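Local coordinates for complement C1r subcomponent (PDB 6F1D), which is a serine protease of the classical complement pathway, whose CUB domain here probably contributes to pairing C1r with C1s in the C1 complex, at residues I34-E37 with R38-L42. Numbering follows the deposited sequence.
Sequences IRVE and RGLTL
L42 meets I34 with its methyls and V36 with its branch carbon. The fork of L42 faces CG2 of I34, with CD1 and CD2 each 3.7 Å from it. With CG1 of I34 beside its backbone N (chi1 -48°), CG2 falls anti to that N and is brought forward to L42. V36 presents CG2 to CG of L42 at 4.0 Å and to CB of L40 at 4.1 Å, meeting the L40 side chain nearly at right angles. The apolar group continues onto V93 of strand 92-98 and onto Y112 and T114 of strand 109-116, all touched by L42. The chain here passes from one sheet of the CUB beta-sandwich to the other: strand 29-35 belongs to the first, strand 40-46 to the second, so these side chains pack at the edge of the interior rather than within one hairpin. At the reversal, E37 to L40 form a type II beta turn, closed by a hydrogen bond from L40 N to E37 O at 3.1 Å. G39 takes the third position of the turn with a positive phi of 84°, as type II turns commonly have. The bent chain of E37, poorly ordered, brings OE2 to R38 N for a weak hydrogen bond of 2.8 Å. On the outer side, R35 NH1 donates to I34 O at 3.0 Å from above the carbonyl plane, while its NH2 forms a salt bridge with D94.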
loop_
_atom_site.group_PDB
_atom_site.type_symbol
_atom_site.label_atom_id
_atom_site.label_comp_id
_atom_site.label_asym_id
_atom_site.label_seq_id
_atom_site.Cartn_x
_atom_site.Cartn_y
_atom_site.Cartn_z
ATOM N N ILE A 34 -6.497 -1.946 -7.364
ATOM C CA ILE A 34 -6.039 -2.838 -8.428
ATOM C C ILE A 34 -7.207 -3.714 -8.838
ATOM O O ILE A 34 -7.848 -4.340 -7.982
ATOM C CB ILE A 34 -4.878 -3.727 -7.963
ATOM C CG1 ILE A 34 -3.831 -2.875 -7.262
ATOM C CG2 ILE A 34 -4.307 -4.511 -9.180
ATOM C CD1 ILE A 34 -2.680 -3.753 -6.685
ATOM N N ARG A 35 -7.501 -3.749 -10.126
ATOM C CA ARG A 35 -8.616 -4.562 -10.609
ATOM C C ARG A 35 -8.133 -5.286 -11.851
ATOM O O ARG A 35 -7.802 -4.633 -12.848
ATOM C CB ARG A 35 -9.844 -3.697 -10.928
ATOM C CG ARG A 35 -10.459 -2.977 -9.686
ATOM C CD ARG A 35 -11.190 -4.002 -8.839
ATOM N NE ARG A 35 -11.901 -3.430 -7.695
ATOM C CZ ARG A 35 -11.321 -2.919 -6.615
ATOM N NH1 ARG A 35 -9.981 -2.901 -6.506
ATOM N NH2 ARG A 35 -12.100 -2.437 -5.630
ATOM N N VAL A 36 -8.089 -6.617 -11.811
ATOM C CA VAL A 36 -7.644 -7.383 -12.976
ATOM C C VAL A 36 -8.720 -8.410 -13.302
ATOM O O VAL A 36 -9.745 -8.510 -12.620
ATOM C CB VAL A 36 -6.265 -8.036 -12.759
ATOM C CG1 VAL A 36 -5.204 -6.952 -12.489
ATOM C CG2 VAL A 36 -6.297 -8.988 -11.591
ATOM N N GLU A 37 -8.519 -9.152 -14.387
ATOM C CA GLU A 37 -9.630 -9.974 -14.844
ATOM C C GLU A 37 -9.800 -11.196 -13.945
ATOM O O GLU A 37 -8.848 -11.680 -13.325
ATOM C CB GLU A 37 -9.461 -10.391 -16.308
ATOM C CG GLU A 37 -10.485 -11.442 -16.820
ATOM C CD GLU A 37 -11.992 -11.056 -16.712
ATOM O OE1 GLU A 37 -12.777 -11.577 -17.540
ATOM O OE2 GLU A 37 -12.410 -10.269 -15.825
ATOM N N ARG A 38 -11.060 -11.644 -13.827
ATOM C CA ARG A 38 -11.368 -12.887 -13.144
ATOM C C ARG A 38 -10.480 -14.001 -13.683
ATOM O O ARG A 38 -10.133 -14.036 -14.870
ATOM C CB ARG A 38 -12.845 -13.233 -13.342
ATOM C CG ARG A 38 -13.334 -14.440 -12.548
ATOM C CD ARG A 38 -14.857 -14.448 -12.404
ATOM N NE ARG A 38 -15.354 -13.222 -11.779
ATOM C CZ ARG A 38 -16.395 -12.523 -12.223
ATOM N NH1 ARG A 38 -17.069 -12.937 -13.295
ATOM N NH2 ARG A 38 -16.762 -11.411 -11.592
ATOM N N GLY A 39 -10.084 -14.910 -12.799
ATOM C CA GLY A 39 -9.141 -15.933 -13.190
ATOM C C GLY A 39 -7.691 -15.525 -13.118
ATOM O O GLY A 39 -6.828 -16.316 -13.504
ATOM N N LEU A 40 -7.396 -14.310 -12.661
ATOM C CA LEU A 40 -6.055 -13.929 -12.260
ATOM C C LEU A 40 -6.084 -13.615 -10.776
ATOM O O LEU A 40 -7.100 -13.164 -10.247
ATOM C CB LEU A 40 -5.553 -12.707 -13.018
ATOM C CG LEU A 40 -5.294 -12.776 -14.521
ATOM C CD1 LEU A 40 -4.796 -11.432 -14.955
ATOM C CD2 LEU A 40 -4.281 -13.873 -14.911
ATOM N N THR A 41 -4.970 -13.845 -10.107
ATOM C CA THR A 41 -4.834 -13.491 -8.704
ATOM C C THR A 41 -3.632 -12.577 -8.526
ATOM O O THR A 41 -2.630 -12.698 -9.233
ATOM C CB THR A 41 -4.707 -14.743 -7.824
ATOM O OG1 THR A 41 -4.317 -14.374 -6.503
ATOM C CG2 THR A 41 -3.689 -15.686 -8.373
ATOM N N LEU A 42 -3.739 -11.656 -7.580
ATOM C CA LEU A 42 -2.750 -10.599 -7.402
ATOM C C LEU A 42 -1.762 -10.988 -6.323
ATOM O O LEU A 42 -2.155 -11.517 -5.271
ATOM C CB LEU A 42 -3.409 -9.276 -7.035
ATOM C CG LEU A 42 -4.110 -8.699 -8.239
ATOM C CD1 LEU A 42 -5.197 -7.770 -7.735
ATOM C CD2 LEU A 42 -3.030 -7.941 -9.060
#